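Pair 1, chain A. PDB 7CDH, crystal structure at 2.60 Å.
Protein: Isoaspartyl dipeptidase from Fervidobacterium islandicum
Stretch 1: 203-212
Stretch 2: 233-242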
# COMPACT_ATOMS: atom_id res chain seq x y z
N ILE A 203 -27.76 -16.79 -18.15
CA ILE A 203 -27.94 -15.41 -17.64
C ILE A 203 -28.87 -15.37 -16.41
O ILE A 203 -29.47 -14.30 -16.17
CB ILE A 203 -28.39 -14.45 -18.75
CG1 ILE A 203 -29.73 -14.83 -19.39
CG2 ILE A 203 -27.28 -14.27 -19.78
CD1 ILE A 203 -30.34 -13.71 -20.27
N GLU A 204 -28.88 -16.41 -15.58
CA GLU A 204 -29.48 -16.41 -14.21
C GLU A 204 -29.20 -15.08 -13.46
O GLU A 204 -30.13 -14.39 -13.01
CB GLU A 204 -28.89 -17.58 -13.43
CG GLU A 204 -29.82 -18.30 -12.49
CD GLU A 204 -29.30 -19.71 -12.19
OE1 GLU A 204 -29.76 -20.70 -12.87
OE2 GLU A 204 -28.39 -19.83 -11.32
N TYR A 205 -27.93 -14.72 -13.28
CA TYR A 205 -27.54 -13.53 -12.50
C TYR A 205 -28.22 -12.28 -13.03
O TYR A 205 -28.50 -11.39 -12.21
CB TYR A 205 -26.02 -13.34 -12.58
CG TYR A 205 -25.20 -14.26 -11.72
CD1 TYR A 205 -25.76 -15.02 -10.69
CD2 TYR A 205 -23.84 -14.31 -11.90
CE1 TYR A 205 -24.97 -15.82 -9.88
CE2 TYR A 205 -23.04 -15.10 -11.10
CZ TYR A 205 -23.60 -15.86 -10.09
OH TYR A 205 -22.76 -16.61 -9.33
N LEU A 206 -28.45 -12.17 -14.34
CA LEU A 206 -29.05 -10.95 -14.95
C LEU A 206 -30.51 -10.82 -14.49
O LEU A 206 -30.92 -9.69 -14.10
CB LEU A 206 -28.89 -10.95 -16.47
CG LEU A 206 -27.55 -10.43 -16.99
CD1 LEU A 206 -26.39 -11.30 -16.55
CD2 LEU A 206 -27.54 -10.33 -18.50
N PHE A 207 -31.23 -11.94 -14.45
CA PHE A 207 -32.62 -12.02 -13.95
C PHE A 207 -32.60 -11.73 -12.45
O PHE A 207 -33.52 -10.98 -11.99
CB PHE A 207 -33.25 -13.37 -14.31
CG PHE A 207 -33.62 -13.48 -15.77
CD1 PHE A 207 -34.56 -12.63 -16.33
CD2 PHE A 207 -33.03 -14.43 -16.58
CE1 PHE A 207 -34.89 -12.73 -17.67
CE2 PHE A 207 -33.38 -14.53 -17.92
CZ PHE A 207 -34.29 -13.67 -18.46
N ASP A 208 -31.60 -12.25 -11.72
CA ASP A 208 -31.46 -12.04 -10.25
C ASP A 208 -31.28 -10.55 -9.95
O ASP A 208 -31.96 -10.02 -9.05
CB ASP A 208 -30.31 -12.83 -9.64
CG ASP A 208 -30.49 -14.34 -9.60
OD1 ASP A 208 -31.65 -14.82 -9.75
OD2 ASP A 208 -29.45 -15.03 -9.46
N ILE A 209 -30.48 -9.84 -10.74
CA ILE A 209 -30.26 -8.39 -10.52
C ILE A 209 -31.59 -7.62 -10.67
O ILE A 209 -31.89 -6.77 -9.80
CB ILE A 209 -29.17 -7.86 -11.48
CG1 ILE A 209 -27.81 -8.52 -11.20
CG2 ILE A 209 -29.10 -6.36 -11.40
CD1 ILE A 209 -26.85 -8.43 -12.36
N ILE A 210 -32.34 -7.83 -11.74
CA ILE A 210 -33.56 -7.00 -12.02
C ILE A 210 -34.72 -7.41 -11.09
O ILE A 210 -35.51 -6.53 -10.72
CB ILE A 210 -33.96 -7.08 -13.49
CG1 ILE A 210 -34.36 -8.50 -13.90
CG2 ILE A 210 -32.84 -6.50 -14.35
CD1 ILE A 210 -35.03 -8.56 -15.26
N GLU A 211 -34.79 -8.68 -10.68
CA GLU A 211 -35.90 -9.16 -9.82
C GLU A 211 -35.66 -8.71 -8.38
O GLU A 211 -36.63 -8.32 -7.74
CB GLU A 211 -36.08 -10.67 -9.97
CG GLU A 211 -36.78 -11.03 -11.27
CD GLU A 211 -36.59 -12.44 -11.79
OE1 GLU A 211 -36.00 -13.29 -11.08
OE2 GLU A 211 -37.03 -12.70 -12.92
N LYS A 212 -34.42 -8.72 -7.90
CA LYS A 212 -34.11 -8.59 -6.46
C LYS A 212 -33.59 -7.19 -6.12
O LYS A 212 -33.39 -6.92 -4.93
CB LYS A 212 -33.05 -9.61 -6.05
CG LYS A 212 -33.41 -11.07 -6.29
CD LYS A 212 -32.18 -11.96 -6.20
CE LYS A 212 -32.46 -13.39 -5.75
NZ LYS A 212 -31.23 -14.01 -5.20
N GLU A 233 -33.25 -18.28 -26.34
CA GLU A 233 -34.64 -18.15 -25.83
C GLU A 233 -34.61 -17.55 -24.40
O GLU A 233 -35.46 -16.69 -24.12
CB GLU A 233 -35.47 -19.39 -26.20
CG GLU A 233 -35.10 -20.71 -25.54
CD GLU A 233 -35.87 -21.91 -26.10
OE1 GLU A 233 -36.33 -22.78 -25.30
OE2 GLU A 233 -36.03 -21.97 -27.36
N GLN A 234 -33.59 -17.80 -23.56
CA GLN A 234 -33.38 -17.00 -22.32
C GLN A 234 -33.18 -15.52 -22.71
O GLN A 234 -33.72 -14.60 -22.02
CB GLN A 234 -32.20 -17.55 -21.51
CG GLN A 234 -32.52 -18.47 -20.33
CD GLN A 234 -31.51 -18.31 -19.18
OE1 GLN A 234 -30.27 -18.36 -19.35
NE2 GLN A 234 -32.03 -18.09 -17.98
N GLY A 235 -32.47 -15.26 -23.81
CA GLY A 235 -32.26 -13.89 -24.33
C GLY A 235 -33.55 -13.18 -24.70
O GLY A 235 -33.71 -11.98 -24.35
N LEU A 236 -34.46 -13.86 -25.43
CA LEU A 236 -35.76 -13.24 -25.82
C LEU A 236 -36.61 -12.99 -24.58
O LEU A 236 -37.32 -11.98 -24.55
CB LEU A 236 -36.50 -14.12 -26.83
CG LEU A 236 -35.83 -14.25 -28.19
CD1 LEU A 236 -36.64 -15.15 -29.09
CD2 LEU A 236 -35.61 -12.89 -28.82
N GLU A 237 -36.51 -13.81 -23.55
CA GLU A 237 -37.25 -13.50 -22.31
C GLU A 237 -36.67 -12.22 -21.71
O GLU A 237 -37.47 -11.37 -21.22
CB GLU A 237 -37.24 -14.67 -21.33
CG GLU A 237 -38.07 -14.35 -20.08
CD GLU A 237 -39.48 -13.82 -20.36
OE1 GLU A 237 -39.89 -12.82 -19.66
OE2 GLU A 237 -40.15 -14.39 -21.29
N PHE A 238 -35.35 -12.03 -21.82
CA PHE A 238 -34.63 -10.84 -21.29
C PHE A 238 -35.05 -9.61 -22.11
O PHE A 238 -35.31 -8.54 -21.49
CB PHE A 238 -33.12 -11.10 -21.28
CG PHE A 238 -32.28 -10.00 -20.70
CD1 PHE A 238 -32.23 -9.79 -19.34
CD2 PHE A 238 -31.53 -9.18 -21.52
CE1 PHE A 238 -31.46 -8.78 -18.81
CE2 PHE A 238 -30.76 -8.16 -20.99
CZ PHE A 238 -30.70 -7.98 -19.63
N ALA A 239 -35.09 -9.71 -23.45
CA ALA A 239 -35.60 -8.65 -24.36
C ALA A 239 -37.03 -8.27 -23.99
O ALA A 239 -37.31 -7.04 -23.98
CB ALA A 239 -35.57 -9.05 -25.81
N LYS A 240 -37.89 -9.26 -23.71
CA LYS A 240 -39.33 -8.99 -23.44
C LYS A 240 -39.40 -8.13 -22.19
O LYS A 240 -40.31 -7.32 -22.13
CB LYS A 240 -40.18 -10.24 -23.26
CG LYS A 240 -40.65 -10.87 -24.56
CD LYS A 240 -41.14 -12.29 -24.39
CE LYS A 240 -41.11 -13.07 -25.67
NZ LYS A 240 -41.04 -14.52 -25.39
N ARG A 241 -38.43 -8.20 -21.29
CA ARG A 241 -38.47 -7.32 -20.10
C ARG A 241 -37.78 -5.98 -20.33
O ARG A 241 -37.73 -5.22 -19.37
CB ARG A 241 -37.87 -8.04 -18.90
CG ARG A 241 -38.43 -9.43 -18.74
CD ARG A 241 -38.38 -9.81 -17.30
NE ARG A 241 -38.55 -11.25 -17.16
CZ ARG A 241 -38.37 -11.89 -16.01
NH1 ARG A 241 -38.00 -11.22 -14.93
NH2 ARG A 241 -38.54 -13.20 -15.96
N GLY A 242 -37.30 -5.68 -21.54
CA GLY A 242 -36.72 -4.36 -21.87
C GLY A 242 -35.22 -4.43 -22.14
O GLY A 242 -34.62 -3.40 -22.46

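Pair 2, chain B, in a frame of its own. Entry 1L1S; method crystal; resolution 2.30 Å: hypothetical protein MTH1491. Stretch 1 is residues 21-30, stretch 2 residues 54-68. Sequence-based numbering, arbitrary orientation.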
# COMPACT_ATOMS: atom_id res chain seq x y z
N LEU B 21 10.19 -1.51 -7.38
CA LEU B 21 10.37 -2.49 -6.30
C LEU B 21 11.85 -2.86 -6.19
O LEU B 21 12.43 -2.84 -5.10
CB LEU B 21 9.57 -3.75 -6.60
CG LEU B 21 9.93 -5.04 -5.83
CD1 LEU B 21 9.44 -4.95 -4.42
CD2 LEU B 21 9.29 -6.25 -6.51
N ILE B 22 12.44 -3.24 -7.32
CA ILE B 22 13.85 -3.62 -7.36
C ILE B 22 14.71 -2.52 -6.76
O ILE B 22 15.56 -2.77 -5.91
CB ILE B 22 14.30 -3.89 -8.80
CG1 ILE B 22 13.56 -5.12 -9.35
CG2 ILE B 22 15.82 -4.08 -8.85
CD1 ILE B 22 13.79 -5.34 -10.81
N SER B 23 14.49 -1.29 -7.23
CA SER B 23 15.22 -0.14 -6.76
C SER B 23 15.02 0.04 -5.27
O SER B 23 15.98 0.31 -4.54
CB SER B 23 14.77 1.12 -7.49
OG SER B 23 15.15 2.28 -6.76
N ASN B 24 13.78 -0.09 -4.81
CA ASN B 24 13.49 0.06 -3.38
C ASN B 24 14.21 -1.01 -2.55
O ASN B 24 14.70 -0.73 -1.45
CB ASN B 24 11.98 -0.02 -3.13
CG ASN B 24 11.24 1.19 -3.69
OD1 ASN B 24 11.84 2.23 -3.93
ND2 ASN B 24 9.94 1.05 -3.88
N VAL B 25 14.27 -2.24 -3.05
CA VAL B 25 14.96 -3.32 -2.32
C VAL B 25 16.46 -3.01 -2.16
O VAL B 25 17.02 -3.17 -1.09
CB VAL B 25 14.80 -4.68 -3.04
CG1 VAL B 25 15.79 -5.70 -2.47
CG2 VAL B 25 13.36 -5.17 -2.88
N ARG B 26 17.09 -2.57 -3.24
CA ARG B 26 18.51 -2.24 -3.19
C ARG B 26 18.77 -1.02 -2.30
O ARG B 26 19.70 -1.02 -1.50
CB ARG B 26 19.04 -1.98 -4.60
CG ARG B 26 19.18 -3.25 -5.41
CD ARG B 26 19.68 -2.97 -6.82
NE ARG B 26 19.92 -4.23 -7.53
CZ ARG B 26 19.56 -4.47 -8.79
NH1 ARG B 26 18.94 -3.54 -9.50
NH2 ARG B 26 19.80 -5.66 -9.32
N ASN B 27 17.93 0.00 -2.45
CA ASN B 27 18.05 1.23 -1.66
C ASN B 27 18.00 0.88 -0.18
O ASN B 27 18.82 1.35 0.63
CB ASN B 27 16.88 2.17 -2.02
CG ASN B 27 16.94 3.52 -1.29
OD1 ASN B 27 16.53 4.55 -1.84
ND2 ASN B 27 17.41 3.51 -0.05
N LEU B 28 17.04 0.04 0.17
CA LEU B 28 16.84 -0.38 1.53
C LEU B 28 18.07 -1.10 2.10
O LEU B 28 18.48 -0.82 3.22
CB LEU B 28 15.61 -1.28 1.60
CG LEU B 28 15.04 -1.56 2.99
CD1 LEU B 28 14.73 -0.25 3.70
CD2 LEU B 28 13.78 -2.40 2.85
N MSE B 29 18.66 -2.00 1.33
CA MSE B 29 19.84 -2.73 1.81
C MSE B 29 21.04 -1.82 2.06
O MSE B 29 21.92 -2.14 2.87
CB MSE B 29 20.22 -3.82 0.82
CG MSE B 29 19.20 -4.92 0.72
SE MSE B 29 19.75 -6.31 -0.53
CE MSE B 29 19.86 -5.29 -2.16
N ALA B 30 21.08 -0.68 1.38
CA ALA B 30 22.18 0.27 1.52
C ALA B 30 21.94 1.32 2.62
O ALA B 30 22.90 1.83 3.19
CB ALA B 30 22.44 0.96 0.20
N GLU B 54 12.23 -11.23 -17.92
CA GLU B 54 13.27 -10.27 -18.27
C GLU B 54 13.95 -9.74 -17.00
O GLU B 54 14.99 -9.09 -17.07
CB GLU B 54 12.63 -9.10 -19.00
CG GLU B 54 11.53 -8.45 -18.18
CD GLU B 54 10.66 -7.51 -18.99
OE1 GLU B 54 11.15 -6.41 -19.36
OE2 GLU B 54 9.49 -7.87 -19.26
N TYR B 55 13.35 -10.01 -15.84
CA TYR B 55 13.91 -9.54 -14.58
C TYR B 55 14.65 -10.64 -13.83
O TYR B 55 15.08 -10.44 -12.68
CB TYR B 55 12.79 -9.01 -13.68
CG TYR B 55 11.86 -8.01 -14.34
CD1 TYR B 55 10.59 -8.39 -14.80
CD2 TYR B 55 12.24 -6.67 -14.48
CE1 TYR B 55 9.72 -7.46 -15.37
CE2 TYR B 55 11.38 -5.73 -15.05
CZ TYR B 55 10.12 -6.13 -15.49
OH TYR B 55 9.27 -5.19 -16.04
N SER B 56 14.80 -11.80 -14.46
CA SER B 56 15.48 -12.94 -13.85
C SER B 56 16.87 -12.61 -13.31
O SER B 56 17.24 -13.06 -12.23
CB SER B 56 15.56 -14.12 -14.83
OG SER B 56 15.96 -13.68 -16.12
N GLY B 57 17.63 -11.81 -14.05
CA GLY B 57 18.95 -11.44 -13.58
C GLY B 57 18.83 -10.69 -12.26
O GLY B 57 19.55 -10.99 -11.30
N ASP B 58 17.92 -9.71 -12.21
CA ASP B 58 17.72 -8.93 -11.00
C ASP B 58 17.24 -9.83 -9.87
O ASP B 58 17.74 -9.75 -8.74
CB ASP B 58 16.72 -7.80 -11.25
CG ASP B 58 17.32 -6.66 -12.06
OD1 ASP B 58 18.45 -6.24 -11.75
OD2 ASP B 58 16.65 -6.17 -13.00
N VAL B 59 16.29 -10.71 -10.16
CA VAL B 59 15.78 -11.59 -9.11
C VAL B 59 16.84 -12.57 -8.59
O VAL B 59 16.97 -12.73 -7.38
CB VAL B 59 14.55 -12.38 -9.59
CG1 VAL B 59 14.17 -13.42 -8.56
CG2 VAL B 59 13.41 -11.44 -9.81
N SER B 60 17.60 -13.20 -9.48
CA SER B 60 18.62 -14.14 -9.02
C SER B 60 19.69 -13.43 -8.20
O SER B 60 20.11 -13.92 -7.16
CB SER B 60 19.26 -14.89 -10.19
OG SER B 60 20.22 -14.07 -10.84
N GLU B 61 20.12 -12.27 -8.68
CA GLU B 61 21.14 -11.52 -7.96
C GLU B 61 20.72 -11.13 -6.54
O GLU B 61 21.49 -11.34 -5.60
CB GLU B 61 21.51 -10.25 -8.72
CG GLU B 61 22.40 -9.33 -7.92
CD GLU B 61 22.81 -8.10 -8.70
OE1 GLU B 61 23.59 -7.30 -8.15
OE2 GLU B 61 22.35 -7.94 -9.86
N LEU B 62 19.52 -10.58 -6.38
CA LEU B 62 19.05 -10.18 -5.05
C LEU B 62 18.84 -11.38 -4.13
O LEU B 62 18.94 -11.26 -2.90
CB LEU B 62 17.75 -9.37 -5.16
CG LEU B 62 17.94 -7.97 -5.74
CD1 LEU B 62 16.61 -7.33 -6.08
CD2 LEU B 62 18.69 -7.14 -4.74
N THR B 63 18.53 -12.52 -4.72
CA THR B 63 18.32 -13.73 -3.94
C THR B 63 19.66 -14.08 -3.31
O THR B 63 19.73 -14.46 -2.14
CB THR B 63 17.86 -14.90 -4.85
OG1 THR B 63 16.51 -14.67 -5.26
CG2 THR B 63 17.97 -16.24 -4.11
N GLY B 64 20.72 -13.92 -4.10
CA GLY B 64 22.05 -14.22 -3.61
C GLY B 64 22.44 -13.29 -2.48
O GLY B 64 23.27 -13.63 -1.63
N GLN B 65 21.84 -12.10 -2.45
CA GLN B 65 22.16 -11.15 -1.41
C GLN B 65 21.30 -11.33 -0.17
O GLN B 65 21.34 -10.53 0.76
CB GLN B 65 22.03 -9.73 -1.96
CG GLN B 65 23.02 -9.45 -3.07
CD GLN B 65 22.73 -8.17 -3.82
OE1 GLN B 65 21.60 -7.92 -4.23
NE2 GLN B 65 23.76 -7.35 -4.01
N GLY B 66 20.50 -12.40 -0.16
CA GLY B 66 19.67 -12.67 1.00
C GLY B 66 18.20 -12.32 0.87
O GLY B 66 17.43 -12.56 1.80
N VAL B 67 17.81 -11.75 -0.26
CA VAL B 67 16.41 -11.40 -0.48
C VAL B 67 15.60 -12.64 -0.85
O VAL B 67 15.96 -13.38 -1.77
CB VAL B 67 16.23 -10.36 -1.62
CG1 VAL B 67 14.75 -10.01 -1.79
CG2 VAL B 67 17.04 -9.10 -1.33
N ARG B 68 14.51 -12.86 -0.13
CA ARG B 68 13.64 -13.99 -0.37
C ARG B 68 12.39 -13.61 -1.17
O ARG B 68 11.53 -12.85 -0.70
CB ARG B 68 13.23 -14.62 0.97
CG ARG B 68 12.38 -15.87 0.82
CD ARG B 68 11.77 -16.30 2.16
NE ARG B 68 11.04 -17.56 2.04
CZ ARG B 68 10.07 -17.95 2.86
NH1 ARG B 68 9.70 -17.17 3.87
NH2 ARG B 68 9.47 -19.12 2.68

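Both pairs set two helices side by side, running in nearly the same direction. The angle between the axes is 19° in pair 1 and 23° in pair 2, with closest approaches of 11.2 Å and 11.5 Å. Fourteen central residues superpose with an RMSD of 0.5 Å over N, CA and C. The buried surface is also similar, 491 Å² in pair 1 and 432 Å² in pair 2.

Gly A242 matches Gly B66, and both have positive phi. At these backbone angles a CB would be jammed against the carbonyl O of the residue before, which by itself calls for glycine. In pair 1, Gly A242 is the first residue past the helix to leave helical phi/psi, and its positive phi with two bonds back into the last turn makes a Schellman motif.

The matched positions Phe A238 and Leu B62 point toward the first helix at the centre of each contact. In pair 1 the Phe A238 side chain lies against three residues. Its CB is 3.9 Å from Ile A203 CD1 and 4.0 Å from Phe A207 CZ, and its CZ is 4.1 Å from Leu A206 CD2. In pair 2 the smaller Leu B62 acts as a knob in a hole made by Ile B22, Val B25, Arg B26 and Met B29. Its CD2 lies 3.4 Å from Met B29 CE and 4.0 Å from Val B25 CG1. Met B29 is a selenomethionine.

Phe A207 matches Arg B26. Both side chains start sideways, and their ends come nearer the other helix. The two residues differ in chemistry. Phe A207 fills space with its ring, whose edge meets the backbone of the second helix: CZ is 3.7 Å from Gln A234 O. Arg B26 brings a charge instead. Its NH2 donates a hydrogen bond to Asp B58 OD1 at 2.8 Å, part of a salt bridge. A second, longer salt bridge joins Arg B26 NH2 to Glu B61 OE2 at 3.5 Å. The aliphatic part still packs, with Arg B26 CG 4.0 Å from Leu B62 CD2.

Pair 1 has its arginine on the second stretch, just past the end of the helix. Arg A241, which matches Gln B65, forms a salt bridge from NH1 to Glu A211 OE2 at 2.7 Å. Phe A207 CD1 lies over one face of its guanidinium, 3.9 Å from Arg A241 CZ. Within its own stretch, Arg A241 NE also bonds to Glu A237 OE1 at 3.2 Å, so two carboxylates hold the group. Glu A211 matches Ala B30, which makes no contact with the second stretch. Gln B65 OE1 is buried by the contact with no partner in the model.

Ile A203 and Ile B22 match and both point toward the second stretch, but their surroundings differ. Ile A203 is the N-cap residue, and its N donates to Gln A234 OE1 at 3.2 Å. Ile B22 lies within a helix that begins earlier. Its CD1 is 3.7 Å from OD2 of Asp B58, the match of Gln A234, and 4.2 Å from Tyr B55 CD2.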